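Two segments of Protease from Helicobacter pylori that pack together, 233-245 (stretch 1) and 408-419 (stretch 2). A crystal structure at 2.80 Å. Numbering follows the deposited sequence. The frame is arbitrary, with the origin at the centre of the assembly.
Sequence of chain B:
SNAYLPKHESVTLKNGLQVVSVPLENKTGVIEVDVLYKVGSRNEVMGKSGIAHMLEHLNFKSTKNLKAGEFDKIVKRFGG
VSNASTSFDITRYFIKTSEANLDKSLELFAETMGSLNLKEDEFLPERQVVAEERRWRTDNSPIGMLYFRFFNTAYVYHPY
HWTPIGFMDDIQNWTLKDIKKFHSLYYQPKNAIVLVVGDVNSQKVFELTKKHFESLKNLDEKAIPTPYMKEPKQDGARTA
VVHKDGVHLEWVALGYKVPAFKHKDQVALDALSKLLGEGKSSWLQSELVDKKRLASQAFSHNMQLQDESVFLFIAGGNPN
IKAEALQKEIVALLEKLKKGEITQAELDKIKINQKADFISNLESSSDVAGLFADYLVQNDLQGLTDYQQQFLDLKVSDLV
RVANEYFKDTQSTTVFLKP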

# COMPACT_ATOMS: atom_id res chain seq x y z
N LYS B 233 10.59 3.39 10.10
CA LYS B 233 12.00 3.40 9.74
C LYS B 233 12.35 2.11 9.02
O LYS B 233 12.00 1.02 9.47
CB LYS B 233 12.88 3.59 10.97
N GLN B 234 13.03 2.23 7.88
CA GLN B 234 13.41 1.06 7.10
C GLN B 234 14.37 0.19 7.91
O GLN B 234 15.42 0.63 8.36
CB GLN B 234 14.04 1.47 5.77
CG GLN B 234 14.23 0.32 4.80
CD GLN B 234 14.34 0.78 3.36
OE1 GLN B 234 13.82 1.83 2.99
NE2 GLN B 234 15.02 -0.01 2.54
N ASP B 235 13.97 -1.07 8.09
CA ASP B 235 14.66 -1.98 8.99
C ASP B 235 15.58 -2.95 8.27
O ASP B 235 15.89 -4.02 8.79
CB ASP B 235 13.62 -2.76 9.81
CG ASP B 235 12.36 -3.07 9.00
OD1 ASP B 235 12.45 -3.21 7.76
OD2 ASP B 235 11.27 -3.17 9.61
N GLY B 236 16.03 -2.58 7.07
CA GLY B 236 16.87 -3.45 6.27
C GLY B 236 16.58 -3.36 4.78
O GLY B 236 15.58 -2.77 4.36
N ALA B 237 17.45 -3.98 3.99
CA ALA B 237 17.39 -3.88 2.54
C ALA B 237 16.10 -4.44 1.95
O ALA B 237 15.57 -5.44 2.42
CB ALA B 237 18.59 -4.59 1.92
N ARG B 238 15.61 -3.79 0.90
CA ARG B 238 14.42 -4.25 0.18
C ARG B 238 14.73 -4.37 -1.31
O ARG B 238 15.25 -3.44 -1.91
CB ARG B 238 13.24 -3.31 0.41
CG ARG B 238 12.89 -3.10 1.87
CD ARG B 238 11.81 -2.05 2.06
NE ARG B 238 11.57 -1.78 3.48
CZ ARG B 238 10.75 -0.84 3.94
NH1 ARG B 238 10.07 -0.08 3.10
NH2 ARG B 238 10.60 -0.67 5.25
N THR B 239 14.43 -5.52 -1.89
CA THR B 239 14.65 -5.72 -3.32
C THR B 239 13.41 -6.24 -4.05
O THR B 239 12.50 -6.80 -3.44
CB THR B 239 15.81 -6.71 -3.60
OG1 THR B 239 15.38 -8.05 -3.29
CG2 THR B 239 17.04 -6.36 -2.79
N ALA B 240 13.42 -6.05 -5.36
CA ALA B 240 12.34 -6.52 -6.23
C ALA B 240 12.85 -6.62 -7.66
O ALA B 240 13.51 -5.71 -8.16
CB ALA B 240 11.15 -5.58 -6.14
N VAL B 241 12.55 -7.73 -8.32
CA VAL B 241 12.92 -7.90 -9.71
C VAL B 241 11.69 -7.75 -10.59
O VAL B 241 10.64 -8.33 -10.30
CB VAL B 241 13.58 -9.27 -9.97
CG1 VAL B 241 13.76 -9.50 -11.46
CG2 VAL B 241 14.91 -9.35 -9.24
N VAL B 242 11.80 -6.95 -11.64
CA VAL B 242 10.68 -6.75 -12.55
C VAL B 242 11.00 -7.25 -13.96
O VAL B 242 11.79 -6.64 -14.68
CB VAL B 242 10.26 -5.28 -12.63
CG1 VAL B 242 9.16 -5.09 -13.65
CG2 VAL B 242 9.81 -4.79 -11.26
N HIS B 243 10.39 -8.37 -14.34
CA HIS B 243 10.51 -8.89 -15.69
C HIS B 243 9.43 -8.30 -16.58
O HIS B 243 8.24 -8.46 -16.32
CB HIS B 243 10.43 -10.42 -15.70
CG HIS B 243 11.68 -11.09 -15.23
ND1 HIS B 243 12.76 -11.32 -16.05
CD2 HIS B 243 12.02 -11.60 -14.02
CE1 HIS B 243 13.71 -11.93 -15.36
NE2 HIS B 243 13.29 -12.11 -14.13
N LYS B 244 9.84 -7.60 -17.63
CA LYS B 244 8.90 -7.00 -18.57
C LYS B 244 9.22 -7.43 -19.99
O LYS B 244 10.39 -7.57 -20.35
CB LYS B 244 8.92 -5.47 -18.45
CG LYS B 244 7.60 -4.81 -18.82
CD LYS B 244 6.49 -5.29 -17.90
CE LYS B 244 5.13 -4.77 -18.35
NZ LYS B 244 4.03 -5.27 -17.47
N ASP B 245 8.19 -7.65 -20.80
CA ASP B 245 8.37 -8.12 -22.17
C ASP B 245 8.90 -7.02 -23.08
O ASP B 245 9.78 -7.26 -23.91
CB ASP B 245 7.06 -8.67 -22.72
CG ASP B 245 6.65 -9.97 -22.07
OD1 ASP B 245 6.95 -10.15 -20.87
OD2 ASP B 245 6.04 -10.82 -22.75
N LYS B 408 23.49 3.49 3.68
CA LYS B 408 23.65 2.17 4.27
C LYS B 408 22.66 1.20 3.63
O LYS B 408 21.56 1.59 3.26
CB LYS B 408 23.44 2.22 5.78
CG LYS B 408 24.42 3.12 6.52
CD LYS B 408 24.41 2.85 8.02
CE LYS B 408 23.78 3.99 8.80
NZ LYS B 408 22.34 4.18 8.48
N ASP B 409 23.06 -0.06 3.51
CA ASP B 409 22.21 -1.08 2.88
C ASP B 409 20.88 -1.25 3.62
O ASP B 409 19.87 -1.58 3.01
CB ASP B 409 22.95 -2.41 2.81
CG ASP B 409 23.71 -2.73 4.09
OD1 ASP B 409 23.30 -2.25 5.16
OD2 ASP B 409 24.72 -3.46 4.01
N THR B 410 20.89 -1.01 4.93
CA THR B 410 19.69 -1.15 5.75
C THR B 410 18.61 -0.13 5.38
O THR B 410 17.47 -0.25 5.81
CB THR B 410 20.02 -1.01 7.24
OG1 THR B 410 20.63 0.26 7.49
CG2 THR B 410 20.97 -2.12 7.69
N GLN B 411 18.99 0.88 4.60
CA GLN B 411 18.03 1.87 4.11
C GLN B 411 17.96 1.82 2.59
O GLN B 411 17.38 2.70 1.95
CB GLN B 411 18.42 3.28 4.56
CG GLN B 411 18.56 3.44 6.06
CD GLN B 411 18.97 4.84 6.45
OE1 GLN B 411 18.82 5.78 5.66
NE2 GLN B 411 19.51 4.99 7.65
N SER B 412 18.56 0.78 2.01
CA SER B 412 18.64 0.66 0.56
C SER B 412 17.42 -0.04 -0.01
O SER B 412 16.87 -0.97 0.58
CB SER B 412 19.90 -0.10 0.16
OG SER B 412 19.78 -1.49 0.44
N THR B 413 17.00 0.43 -1.18
CA THR B 413 15.95 -0.21 -1.95
C THR B 413 16.46 -0.41 -3.37
O THR B 413 16.95 0.53 -3.99
CB THR B 413 14.66 0.62 -1.97
OG1 THR B 413 14.22 0.86 -0.63
CG2 THR B 413 13.57 -0.10 -2.75
N THR B 414 16.36 -1.63 -3.87
CA THR B 414 16.92 -1.97 -5.17
C THR B 414 15.91 -2.66 -6.06
O THR B 414 15.31 -3.67 -5.68
CB THR B 414 18.16 -2.87 -5.02
OG1 THR B 414 19.13 -2.22 -4.19
CG2 THR B 414 18.76 -3.18 -6.37
N VAL B 415 15.70 -2.11 -7.26
CA VAL B 415 14.77 -2.71 -8.21
C VAL B 415 15.45 -2.98 -9.55
O VAL B 415 16.01 -2.08 -10.16
CB VAL B 415 13.55 -1.80 -8.44
CG1 VAL B 415 12.63 -2.40 -9.50
CG2 VAL B 415 12.80 -1.59 -7.13
N PHE B 416 15.39 -4.24 -9.99
CA PHE B 416 16.00 -4.65 -11.25
C PHE B 416 14.96 -4.72 -12.37
O PHE B 416 13.83 -5.18 -12.16
CB PHE B 416 16.69 -6.00 -11.11
CG PHE B 416 17.82 -6.01 -10.13
CD1 PHE B 416 18.80 -5.03 -10.17
CD2 PHE B 416 17.92 -7.00 -9.16
CE1 PHE B 416 19.85 -5.03 -9.26
CE2 PHE B 416 18.96 -7.02 -8.26
CZ PHE B 416 19.93 -6.03 -8.31
N LEU B 417 15.33 -4.27 -13.56
CA LEU B 417 14.45 -4.36 -14.72
C LEU B 417 15.02 -5.30 -15.77
O LEU B 417 16.07 -5.04 -16.35
CB LEU B 417 14.21 -2.97 -15.32
CG LEU B 417 13.05 -2.89 -16.30
CD1 LEU B 417 11.77 -3.40 -15.66
CD2 LEU B 417 12.87 -1.46 -16.79
N LYS B 418 14.32 -6.41 -15.99
CA LYS B 418 14.78 -7.46 -16.90
C LYS B 418 13.65 -7.87 -17.85
O LYS B 418 12.50 -7.48 -17.64
CB LYS B 418 15.26 -8.67 -16.09
CG LYS B 418 16.42 -8.38 -15.16
CD LYS B 418 16.81 -9.63 -14.39
CE LYS B 418 18.06 -9.39 -13.57
NZ LYS B 418 18.51 -10.63 -12.86
N PRO B 419 13.97 -8.63 -18.91
CA PRO B 419 15.29 -8.99 -19.44
C PRO B 419 15.81 -7.93 -20.40
O PRO B 419 15.14 -7.66 -21.40
CB PRO B 419 15.03 -10.31 -20.18
CG PRO B 419 13.64 -10.74 -19.76
CD PRO B 419 12.91 -9.47 -19.50

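The most unusual feature lies ahead of the paired strands, where the chain turns at G236. Its phi and psi are 143° and 170°. A CB at these angles would be jammed against the carbonyl O of D235, which by itself calls for glycine. G236 N lies 3.0 Å from T410 O, and the two CA atoms are only 3.7 Å apart.

Q234 reaches toward stretch 2 from the same loop. Its NE2 makes a weak hydrogen bond to T413 OG1 at 3.4 Å and another weak one to G236 O, also 3.4 Å. In stretch 2, S412 OG donates to D409 O at 2.6 Å. S412 N binds the same oxygen at 2.9 Å. Both bonds lie in the turn that leads into strand 412-418.

The strands 238-243 and 412-418 then run parallel, with 14° between their directions. Seven backbone hydrogen bonds join the stretches, and the donors alternate between them. R238 N donates to S412 O (3.1 Å), and R238 O accepts from T414 N (2.9 Å). The pattern repeats at A240 and V242. It ends past the strand, where K244 N donates to K418 O at 2.7 Å. In stretch 1, R238, A240, V242 and K244 thus carry the ladder. CA-H...O contacts supplement it, such as H243 CA to K418 O at 3.1 Å.

Side chains of paired residues share a face. A240, V242, V415 and L417 form an apolar patch. V242 CG1 lies 3.7 Å from L417 CD1, and V242 CG2 lies 4.1 Å from V415 CG1. On the other face, V241 CG2 meets the edge of the F416 ring, 3.8 Å from CD2. H243 ND1 lies 3.6 Å from K418 CB.

P419 follows a cis peptide bond. Its CG sits at the edge of the H243 ring, 3.9 Å from H243 ND1.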